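Local coordinates for protein amoebiasin-2 (Entamoeba histolytica, PDB 3M86) that inhibits cysteine proteases of the parasite by plugging their substrate-binding site with a wedge of three loops, at residues S21-T32 with P69-K80. Sequence-based numbering, arbitrary orientation. Where two conformers were deposited one is given.
Sequences SFNDLIKIQLRT and PSIREIQLKPLK
Glu73 sets its CG anti to the backbone N (chi1 177°), whereas Gln29 sets its own anti to the carbonyl carbon (chi1 -68°); with both chains extended, amide and carboxylate lie side by side and nearly coplanar. They form part of an antiparallel ladder between strands 25-32 and 70-78, the two inner strands of one sheet of the immunoglobulin-like β-sandwich of I42 inhibitors. Eight backbone hydrogen bonds join four hydrogen-bonded pairs, from Ile26 with Leu76 to Thr32 with Ser70. At that last pair the Thr32 N-H reaches Ser70 O (2.9 Å) from 41° above the carbonyl plane, just after Pro69 ends the protease-binding DE loop.

The pairs divide the work between two faces. Ile26, Ile28, Ile74 and Leu76 face the sandwich core, where Ile28 CD1 lies 4.3 Å from Leu76 CD1 and strand 82-91 packs against both residues. On the other face Lys27 runs alongside Gln75, its CE 3.4 Å from Gln75 CD, and Ile71 CD1 sits over the centre of the Arg31 guanidinium face at 4.0 Å. Gln75 NE2 donates to Glu73 OE1 from above the carboxylate plane (2.8 Å), which helps fix the rotation of that group. The other oxygen, Glu73 OE2, receives Gln29 NE2 on its anti lone pair at 2.7 Å and a water that in turn accepts from Lys27 NZ at 3.0 Å.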
loop_
_atom_site.group_PDB
_atom_site.type_symbol
_atom_site.label_atom_id
_atom_site.label_comp_id
_atom_site.label_asym_id
_atom_site.label_seq_id
_atom_site.Cartn_x
_atom_site.Cartn_y
_atom_site.Cartn_z
ATOM N N SER A 21 -15.478 5.295 4.857
ATOM C CA SER A 21 -16.149 6.586 4.937
ATOM C C SER A 21 -15.197 7.706 4.508
ATOM O O SER A 21 -13.977 7.526 4.479
ATOM C CB SER A 21 -16.679 6.836 6.350
ATOM O OG SER A 21 -17.582 5.812 6.743
ATOM N N PHE A 22 -15.772 8.858 4.174
ATOM C CA PHE A 22 -15.023 10.014 3.681
ATOM C C PHE A 22 -13.870 10.416 4.593
ATOM O O PHE A 22 -12.806 10.815 4.115
ATOM C CB PHE A 22 -16.004 11.184 3.546
ATOM C CG PHE A 22 -15.568 12.283 2.602
ATOM C CD1 PHE A 22 -14.340 12.275 1.961
ATOM C CD2 PHE A 22 -16.431 13.336 2.357
ATOM C CE1 PHE A 22 -13.996 13.314 1.085
ATOM C CE2 PHE A 22 -16.091 14.360 1.494
ATOM C CZ PHE A 22 -14.877 14.354 0.863
ATOM N N ASN A 23 -14.059 10.305 5.903
ATOM C CA ASN A 23 -13.017 10.750 6.821
ATOM C C ASN A 23 -12.132 9.623 7.334
ATOM O O ASN A 23 -11.388 9.796 8.296
ATOM C CB ASN A 23 -13.613 11.525 7.995
ATOM C CG ASN A 23 -14.673 10.742 8.727
ATOM O OD1 ASN A 23 -15.111 9.687 8.268
ATOM N ND2 ASN A 23 -15.100 11.257 9.879
ATOM N N ASP A 24 -12.204 8.476 6.670
ATOM C CA ASP A 24 -11.375 7.317 7.037
ATOM C C ASP A 24 -9.963 7.420 6.451
ATOM O O ASP A 24 -9.669 8.343 5.677
ATOM C CB ASP A 24 -12.038 6.030 6.548
ATOM C CG ASP A 24 -13.200 5.591 7.426
ATOM O OD1 ASP A 24 -13.837 4.574 7.081
ATOM O OD2 ASP A 24 -13.500 6.256 8.451
ATOM N N LEU A 25 -9.096 6.478 6.824
ATOM C CA LEU A 25 -7.754 6.382 6.265
ATOM C C LEU A 25 -7.482 4.960 5.827
ATOM O O LEU A 25 -7.960 4.023 6.461
ATOM C CB LEU A 25 -6.698 6.779 7.296
ATOM C CG LEU A 25 -6.441 8.246 7.622
ATOM C CD1 LEU A 25 -5.386 8.331 8.709
ATOM C CD2 LEU A 25 -5.987 8.992 6.374
ATOM N N ILE A 26 -6.712 4.805 4.751
ATOM C CA ILE A 26 -6.225 3.494 4.329
ATOM C C ILE A 26 -4.744 3.419 4.629
ATOM O O ILE A 26 -3.999 4.347 4.318
ATOM C CB ILE A 26 -6.437 3.287 2.833
ATOM C CG1 ILE A 26 -7.930 3.222 2.524
ATOM C CG2 ILE A 26 -5.743 1.993 2.348
ATOM C CD1 ILE A 26 -8.245 3.357 1.068
ATOM N N LYS A 27 -4.329 2.328 5.267
ATOM C CA LYS A 27 -2.906 2.085 5.520
ATOM C C LYS A 27 -2.523 0.770 4.881
ATOM O O LYS A 27 -2.933 -0.287 5.342
ATOM C CB LYS A 27 -2.580 2.046 7.024
ATOM C CG LYS A 27 -2.590 3.389 7.755
ATOM C CD LYS A 27 -1.916 3.255 9.134
ATOM C CE LYS A 27 -2.031 4.538 9.946
ATOM N NZ LYS A 27 -1.477 4.394 11.326
ATOM N N ILE A 28 -1.736 0.849 3.811
ATOM C CA ILE A 28 -1.244 -0.326 3.110
ATOM C C ILE A 28 0.105 -0.652 3.728
ATOM O O ILE A 28 1.018 0.175 3.704
ATOM C CB ILE A 28 -1.093 -0.026 1.622
ATOM C CG1 ILE A 28 -2.469 0.336 1.039
ATOM C CG2 ILE A 28 -0.468 -1.226 0.883
ATOM C CD1 ILE A 28 -2.406 1.010 -0.317
ATOM N N GLN A 29 0.218 -1.848 4.290
ATOM C CA GLN A 29 1.414 -2.255 5.020
ATOM C C GLN A 29 1.945 -3.532 4.385
ATOM O O GLN A 29 1.291 -4.576 4.448
ATOM C CB GLN A 29 1.080 -2.489 6.495
ATOM C CG GLN A 29 0.704 -1.192 7.217
ATOM C CD GLN A 29 0.524 -1.378 8.718
ATOM O OE1 GLN A 29 0.376 -2.499 9.206
ATOM N NE2 GLN A 29 0.532 -0.272 9.455
ATOM N N LEU A 30 3.106 -3.417 3.747
ATOM C CA LEU A 30 3.656 -4.501 2.935
ATOM C C LEU A 30 5.084 -4.774 3.356
ATOM O O LEU A 30 5.782 -3.881 3.820
ATOM C CB LEU A 30 3.649 -4.099 1.454
ATOM C CG LEU A 30 2.291 -3.634 0.919
ATOM C CD1 LEU A 30 2.448 -3.126 -0.511
ATOM C CD2 LEU A 30 1.270 -4.772 0.987
ATOM N N ARG A 31 5.541 -6.006 3.177
ATOM C CA ARG A 31 6.951 -6.283 3.410
ATOM C C ARG A 31 7.743 -6.020 2.133
ATOM O O ARG A 31 7.249 -6.164 1.014
ATOM C CB ARG A 31 7.196 -7.716 3.909
ATOM C CG ARG A 31 6.568 -8.050 5.280
ATOM C CD ARG A 31 6.680 -6.920 6.297
ATOM N NE ARG A 31 6.265 -7.334 7.643
ATOM C CZ ARG A 31 5.090 -7.053 8.206
ATOM N NH1 ARG A 31 4.168 -6.344 7.560
ATOM N NH2 ARG A 31 4.838 -7.481 9.436
ATOM N N THR A 32 8.996 -5.651 2.314
ATOM C CA THR A 32 9.836 -5.270 1.192
ATOM C C THR A 32 11.294 -5.534 1.540
ATOM O O THR A 32 11.645 -5.636 2.714
ATOM C CB THR A 32 9.585 -3.784 0.802
ATOM O OG1 THR A 32 10.374 -3.448 -0.342
ATOM C CG2 THR A 32 9.953 -2.850 1.953
ATOM N N PRO A 69 13.020 -8.477 7.001
ATOM C CA PRO A 69 12.783 -7.563 5.880
ATOM C C PRO A 69 12.466 -6.165 6.380
ATOM O O PRO A 69 12.611 -5.847 7.562
ATOM C CB PRO A 69 11.536 -8.149 5.225
ATOM C CG PRO A 69 10.776 -8.724 6.363
ATOM C CD PRO A 69 11.815 -9.257 7.331
ATOM N N SER A 70 12.017 -5.328 5.464
ATOM C CA SER A 70 11.573 -4.001 5.846
ATOM C C SER A 70 10.070 -3.936 5.645
ATOM O O SER A 70 9.461 -4.838 5.044
ATOM C CB SER A 70 12.288 -2.936 5.022
ATOM O OG SER A 70 13.689 -3.001 5.258
ATOM N N ILE A 71 9.479 -2.871 6.162
ATOM C CA ILE A 71 8.058 -2.636 6.022
ATOM C C ILE A 71 7.824 -1.356 5.255
ATOM O O ILE A 71 8.383 -0.309 5.599
ATOM C CB ILE A 71 7.386 -2.518 7.399
ATOM C CG1 ILE A 71 7.595 -3.818 8.183
ATOM C CG2 ILE A 71 5.913 -2.188 7.240
ATOM C CD1 ILE A 71 6.955 -3.799 9.555
ATOM N N ARG A 72 6.991 -1.447 4.221
ATOM C CA ARG A 72 6.534 -0.273 3.474
ATOM C C ARG A 72 5.131 0.060 3.924
ATOM O O ARG A 72 4.266 -0.805 3.947
ATOM C CB ARG A 72 6.529 -0.575 1.981
ATOM C CG ARG A 72 5.997 0.562 1.118
ATOM C CD ARG A 72 6.995 1.698 1.002
ATOM N NE ARG A 72 6.524 2.781 0.122
ATOM C CZ ARG A 72 6.605 2.765 -1.209
ATOM N NH1 ARG A 72 7.143 1.719 -1.841
ATOM N NH2 ARG A 72 6.146 3.799 -1.916
ATOM N N GLU A 73 4.894 1.306 4.303
ATOM C CA GLU A 73 3.566 1.669 4.739
ATOM C C GLU A 73 3.149 2.918 3.996
ATOM O O GLU A 73 3.828 3.941 4.055
ATOM C CB GLU A 73 3.520 1.927 6.240
ATOM C CG GLU A 73 2.132 2.369 6.651
ATOM C CD GLU A 73 2.076 2.918 8.049
ATOM O OE1 GLU A 73 2.507 4.075 8.253
ATOM O OE2 GLU A 73 1.591 2.195 8.941
ATOM N N ILE A 74 2.037 2.814 3.280
ATOM C CA ILE A 74 1.530 3.927 2.493
ATOM C C ILE A 74 0.160 4.271 3.046
ATOM O O ILE A 74 -0.719 3.415 3.103
ATOM C CB ILE A 74 1.378 3.550 1.011
ATOM C CG1 ILE A 74 2.743 3.167 0.424
ATOM C CG2 ILE A 74 0.778 4.712 0.236
ATOM C CD1 ILE A 74 2.661 2.371 -0.865
ATOM N N GLN A 75 -0.013 5.511 3.481
ATOM C CA GLN A 75 -1.299 5.921 4.026
ATOM C C GLN A 75 -2.001 6.859 3.064
ATOM O O GLN A 75 -1.403 7.841 2.601
ATOM C CB GLN A 75 -1.120 6.611 5.371
ATOM C CG GLN A 75 -0.390 5.776 6.399
ATOM C CD GLN A 75 -0.312 6.497 7.730
ATOM O OE1 GLN A 75 -1.169 7.325 8.048
ATOM N NE2 GLN A 75 0.713 6.201 8.505
ATOM N N LEU A 76 -3.267 6.562 2.764
ATOM C CA LEU A 76 -4.039 7.368 1.820
ATOM C C LEU A 76 -5.284 7.936 2.476
ATOM O O LEU A 76 -6.005 7.229 3.187
ATOM C CB LEU A 76 -4.499 6.522 0.632
ATOM C CG LEU A 76 -3.388 5.871 -0.189
ATOM C CD1 LEU A 76 -3.996 4.916 -1.210
ATOM C CD2 LEU A 76 -2.575 6.963 -0.861
ATOM N N LYS A 77 -5.536 9.207 2.227
ATOM C CA LYS A 77 -6.709 9.844 2.803
ATOM C C LYS A 77 -7.623 10.265 1.670
ATOM O O LYS A 77 -7.183 10.906 0.733
ATOM C CB LYS A 77 -6.288 11.075 3.603
ATOM C CG LYS A 77 -7.455 11.777 4.295
ATOM C CD LYS A 77 -6.966 12.934 5.155
ATOM C CE LYS A 77 -8.128 13.646 5.831
ATOM N NZ LYS A 77 -7.660 14.753 6.712
ATOM N N PRO A 78 -8.910 9.918 1.748
ATOM C CA PRO A 78 -9.809 10.347 0.669
ATOM C C PRO A 78 -9.854 11.866 0.488
ATOM O O PRO A 78 -9.919 12.615 1.468
ATOM C CB PRO A 78 -11.182 9.870 1.154
ATOM C CG PRO A 78 -10.888 8.736 2.054
ATOM C CD PRO A 78 -9.590 9.065 2.741
ATOM N N LEU A 79 -9.802 12.306 -0.768
ATOM C CA LEU A 79 -10.045 13.705 -1.100
ATOM C C LEU A 79 -11.485 13.910 -1.524
ATOM O O LEU A 79 -12.045 15.000 -1.348
ATOM C CB LEU A 79 -9.116 14.149 -2.237
ATOM C CG LEU A 79 -7.670 14.368 -1.802
ATOM C CD1 LEU A 79 -6.767 14.559 -3.017
ATOM C CD2 LEU A 79 -7.588 15.566 -0.870
ATOM N N LYS A 80 -12.071 12.868 -2.111
ATOM C CA LYS A 80 -13.430 12.936 -2.645
ATOM C C LYS A 80 -14.137 11.614 -2.411
ATOM O O LYS A 80 -13.489 10.571 -2.232
ATOM C CB LYS A 80 -13.406 13.213 -4.156
ATOM C CG LYS A 80 -12.603 14.451 -4.601
ATOM C CD LYS A 80 -12.791 14.705 -6.092
ATOM C CE LYS A 80 -11.742 15.682 -6.633
ATOM N NZ LYS A 80 -12.035 16.097 -8.039
HETATM O O HOH W 1 1.411 3.576 11.210
#